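Local coordinates for chromosomal replication initiator protein DnaA (Aquifex aeolicus, PDB 1L8Q) that probably starts and regulates chromosomal replication, binding the replication origin in its ATP-bound form to begin assembly of the initiation complex, at residues Glu196-Lys199 with Glu203-Gly206; Leu267-Lys270 with Ser275-Glu278. All coordinates share one frame; numbering follows the deposited sequence.

Contact 1 of 2, residues Glu196-Lys199 with Glu203-Gly206; sequences ENTK and EIEG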
loop_
_atom_site.group_PDB
_atom_site.type_symbol
_atom_site.label_atom_id
_atom_site.label_comp_id
_atom_site.label_asym_id
_atom_site.label_seq_id
_atom_site.Cartn_x
_atom_site.Cartn_y
_atom_site.Cartn_z
ATOM N N GLU A 196 5.916 -9.364 13.793
ATOM C CA GLU A 196 6.857 -9.891 12.826
ATOM C C GLU A 196 6.286 -10.126 11.431
ATOM O O GLU A 196 7.023 -10.067 10.462
ATOM C CB GLU A 196 7.511 -11.176 13.331
ATOM C CG GLU A 196 8.854 -10.968 14.038
ATOM C CD GLU A 196 9.962 -10.403 13.125
ATOM O OE1 GLU A 196 9.669 -9.987 11.979
ATOM O OE2 GLU A 196 11.142 -10.374 13.565
ATOM N N ASN A 197 4.985 -10.370 11.315
ATOM C CA ASN A 197 4.438 -10.738 10.009
ATOM C C ASN A 197 3.426 -9.808 9.352
ATOM O O ASN A 197 2.670 -10.247 8.494
ATOM C CB ASN A 197 3.883 -12.149 10.053
ATOM C CG ASN A 197 4.947 -13.175 10.403
ATOM O OD1 ASN A 197 5.502 -13.830 9.526
ATOM N ND2 ASN A 197 5.237 -13.314 11.689
ATOM N N THR A 198 3.425 -8.531 9.723
ATOM C CA THR A 198 2.505 -7.592 9.116
ATOM C C THR A 198 3.034 -6.167 9.120
ATOM O O THR A 198 3.876 -5.805 9.947
ATOM C CB THR A 198 1.124 -7.647 9.811
ATOM O OG1 THR A 198 1.210 -7.079 11.121
ATOM C CG2 THR A 198 0.703 -9.070 10.072
ATOM N N LYS A 199 2.519 -5.355 8.195
ATOM C CA LYS A 199 2.916 -3.960 8.067
ATOM C C LYS A 199 1.664 -3.088 7.960
ATOM O O LYS A 199 1.683 -1.907 8.286
ATOM C CB LYS A 199 3.774 -3.789 6.825
ATOM C CG LYS A 199 3.110 -4.283 5.545
ATOM C CD LYS A 199 3.704 -3.614 4.291
ATOM C CE LYS A 199 3.170 -4.263 3.007
ATOM N NZ LYS A 199 3.245 -3.349 1.825
ATOM N N GLU A 203 -3.116 -6.754 6.513
ATOM C CA GLU A 203 -2.398 -7.993 6.772
ATOM C C GLU A 203 -2.709 -8.488 8.182
ATOM O O GLU A 203 -2.777 -9.692 8.439
ATOM C CB GLU A 203 -0.884 -7.796 6.560
ATOM C CG GLU A 203 -0.527 -7.436 5.123
ATOM C CD GLU A 203 0.939 -7.087 4.943
ATOM O OE1 GLU A 203 1.682 -7.143 5.952
ATOM O OE2 GLU A 203 1.349 -6.751 3.794
ATOM N N ILE A 204 -2.913 -7.551 9.091
ATOM C CA ILE A 204 -3.258 -7.887 10.455
ATOM C C ILE A 204 -4.626 -8.566 10.485
ATOM O O ILE A 204 -4.806 -9.579 11.132
ATOM C CB ILE A 204 -3.260 -6.622 11.323
ATOM C CG1 ILE A 204 -1.834 -6.108 11.505
ATOM C CG2 ILE A 204 -3.881 -6.900 12.664
ATOM C CD1 ILE A 204 -1.756 -4.785 12.228
ATOM N N GLU A 205 -5.593 -7.998 9.778
ATOM C CA GLU A 205 -6.915 -8.603 9.712
ATOM C C GLU A 205 -6.868 -9.944 8.963
ATOM O O GLU A 205 -7.550 -10.902 9.336
ATOM C CB GLU A 205 -7.935 -7.631 9.107
ATOM C CG GLU A 205 -8.425 -6.630 10.135
ATOM C CD GLU A 205 -9.422 -5.635 9.599
ATOM O OE1 GLU A 205 -9.842 -5.764 8.431
ATOM O OE2 GLU A 205 -9.777 -4.706 10.362
ATOM N N GLY A 206 -6.037 -10.013 7.929
ATOM C CA GLY A 206 -5.832 -11.254 7.209
ATOM C C GLY A 206 -5.328 -12.366 8.125
ATOM O O GLY A 206 -5.845 -13.489 8.108
#
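Glu203 reaches Lys199 with its CG anti to the carbonyl carbon, beside the backbone N (chi1 -63°), and an extended chain beyond, which carries the carboxylate up from helix 201-214 to the loop that follows helix 188-197. Lys199 turns to meet it: its CG stands between its own backbone N and carbonyl carbon (chi1 55°), and the rest of the chain crosses the acid at a slant, with CG and CE against the two carboxylate oxygens. The backbone amide makes the one hydrogen bond between the segments, Lys199 N to Glu203 OE1 at 3.0 Å. It is bent, 139° at the hydrogen, and the donor comes from above the carboxylate plane. Lys199 NZ stays 4.4 Å from Glu203 OE2, too far for a salt bridge, though the opposite charges probably still attract. Next to this polar layer Thr198 packs on the first turn of the helix, its CB 3.7 Å from Ile204 CG1 and also against Glu203 CB. The Thr198 hydroxyl is hydrogen-bonded to Leu194 O of helix 188-197, which it follows, and its CG2 lies 3.9 Å from Glu203 O. An alanine in place of Glu203 would probably leave the Lys199 amide without this acceptor and the lysine without its nearby negative charge. Thr198 also touches Arg171 and Ile204 touches Ile175, so helix 168-181 flanks the contact. Arg202, an ATP-binding residue, directly precedes Glu203; its place at the start of helix 201-214 is consistent with the sensor II arginine in the helical lid of an AAA+ ATPase.

Contact 2 of 2, residues Leu267-Lys270 with Ser275-Glu278; sequences LCRK and SLIE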
loop_
_atom_site.group_PDB
_atom_site.type_symbol
_atom_site.label_atom_id
_atom_site.label_comp_id
_atom_site.label_asym_id
_atom_site.label_seq_id
_atom_site.Cartn_x
_atom_site.Cartn_y
_atom_site.Cartn_z
ATOM N N LEU A 267 9.774 -21.153 -8.670
ATOM C CA LEU A 267 8.935 -22.291 -8.341
ATOM C C LEU A 267 8.188 -22.083 -7.017
ATOM O O LEU A 267 7.025 -22.481 -6.877
ATOM C CB LEU A 267 9.759 -23.576 -8.314
ATOM C CG LEU A 267 10.346 -23.992 -9.664
ATOM C CD1 LEU A 267 10.642 -25.475 -9.684
ATOM C CD2 LEU A 267 9.392 -23.639 -10.777
ATOM N N CYS A 268 8.860 -21.461 -6.050
ATOM C CA CYS A 268 8.237 -21.167 -4.767
ATOM C C CYS A 268 7.122 -20.189 -5.006
ATOM O O CYS A 268 6.032 -20.324 -4.447
ATOM C CB CYS A 268 9.247 -20.561 -3.796
ATOM S SG CYS A 268 10.252 -21.762 -2.893
ATOM N N ARG A 269 7.386 -19.206 -5.853
ATOM C CA ARG A 269 6.384 -18.205 -6.166
ATOM C C ARG A 269 5.245 -18.803 -6.972
ATOM O O ARG A 269 4.092 -18.684 -6.602
ATOM C CB ARG A 269 7.007 -17.020 -6.925
ATOM C CG ARG A 269 6.036 -15.890 -7.239
ATOM C CD ARG A 269 5.337 -15.291 -6.024
ATOM N NE ARG A 269 4.947 -13.909 -6.269
ATOM C CZ ARG A 269 4.091 -13.222 -5.527
ATOM N NH1 ARG A 269 3.513 -13.787 -4.471
ATOM N NH2 ARG A 269 3.808 -11.963 -5.841
ATOM N N LYS A 270 5.576 -19.489 -8.056
ATOM C CA LYS A 270 4.540 -19.942 -8.976
ATOM C C LYS A 270 3.855 -21.256 -8.593
ATOM O O LYS A 270 2.657 -21.437 -8.849
ATOM C CB LYS A 270 5.084 -19.994 -10.407
ATOM C CG LYS A 270 5.522 -18.628 -10.944
ATOM C CD LYS A 270 4.350 -17.640 -10.985
ATOM C CE LYS A 270 4.632 -16.477 -11.929
ATOM N NZ LYS A 270 3.374 -15.807 -12.364
ATOM N N SER A 275 4.439 -15.783 -0.835
ATOM C CA SER A 275 4.654 -14.362 -1.005
ATOM C C SER A 275 6.136 -14.075 -1.127
ATOM O O SER A 275 6.962 -14.913 -0.757
ATOM C CB SER A 275 4.056 -13.587 0.170
ATOM O OG SER A 275 4.417 -14.190 1.393
ATOM N N LEU A 276 6.460 -12.892 -1.660
ATOM C CA LEU A 276 7.836 -12.437 -1.798
ATOM C C LEU A 276 8.534 -12.572 -0.462
ATOM O O LEU A 276 9.538 -13.270 -0.339
ATOM C CB LEU A 276 7.869 -10.977 -2.246
ATOM C CG LEU A 276 7.153 -10.625 -3.550
ATOM C CD1 LEU A 276 7.053 -9.115 -3.710
ATOM C CD2 LEU A 276 7.863 -11.260 -4.748
ATOM N N ILE A 277 7.979 -11.913 0.549
ATOM C CA ILE A 277 8.538 -11.980 1.884
ATOM C C ILE A 277 8.827 -13.426 2.243
ATOM O O ILE A 277 9.942 -13.757 2.633
ATOM C CB ILE A 277 7.583 -11.353 2.907
ATOM C CG1 ILE A 277 7.291 -9.896 2.540
ATOM C CG2 ILE A 277 8.184 -11.428 4.308
ATOM C CD1 ILE A 277 8.084 -8.885 3.352
ATOM N N GLU A 278 7.820 -14.291 2.088
ATOM C CA GLU A 278 7.966 -15.717 2.405
ATOM C C GLU A 278 9.100 -16.363 1.628
ATOM O O GLU A 278 9.913 -17.086 2.193
ATOM C CB GLU A 278 6.658 -16.478 2.153
ATOM C CG GLU A 278 5.710 -16.510 3.345
ATOM C CD GLU A 278 4.290 -16.908 2.969
ATOM O OE1 GLU A 278 4.053 -17.277 1.791
ATOM O OE2 GLU A 278 3.407 -16.844 3.855
#
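The guanidinium of Arg269 has one face turned to the start of helix 276-282: Leu276 CG sits 4.3 Å above its plane, offset toward the rim. Leu276 N also lies over a face, 4.2 Å from Arg269 NH1. Ser275 CA approaches obliquely, 3.7 Å from that same NH1. The arginine gets there with CG anti to its backbone N (chi1 -177°) and a bend at the next bond (chi2 57°), which folds the chain over toward the turn. Ser275 is the N-cap of helix 276-282 and forms a capping box with Glu278: Ser275 N donates to Glu278 OE1 at 3.0 Å. Glu278 N returns a weak bond to Ser275 OG at 3.5 Å. Leu276 also packs on Val291 and Ile292 of helix 290-300, and Arg269 on Ile295. Both helices belong to domain IV, within the helix-turn-helix family region of DnaA, and the contact packs the turn between helices 258-272 and 276-282. Between the two segments the chemistry is van der Waals contact of a cation with backbone and aliphatic carbon; the polar ties across the turn run to Ala274, from Arg269 NH1 to its O and from the Cys268 backbone, while the capping box serves to start the second helix.

Overall arrangement
Contact 1 comes first along the chain and closes before contact 2 opens; their centres are about 17 Å apart and their nearest atoms about 6 Å, without touching. Contact 1 joins helices 188-197 and 201-214 at the end of the AAA+ region, domain III, whereas contact 2 joins helices 258-272 and 276-282 within domain IV, which probably binds double-stranded DNA. The long helix 216-241 lies between them in sequence, and Leu267 and Cys268 pack against it. A hydrogen bond from Arg281, on helix 276-282, to Glu196 O also bridges the two neighbourhoods directly. In this ADP-bound model that bond is one point where domain IV meets domain III.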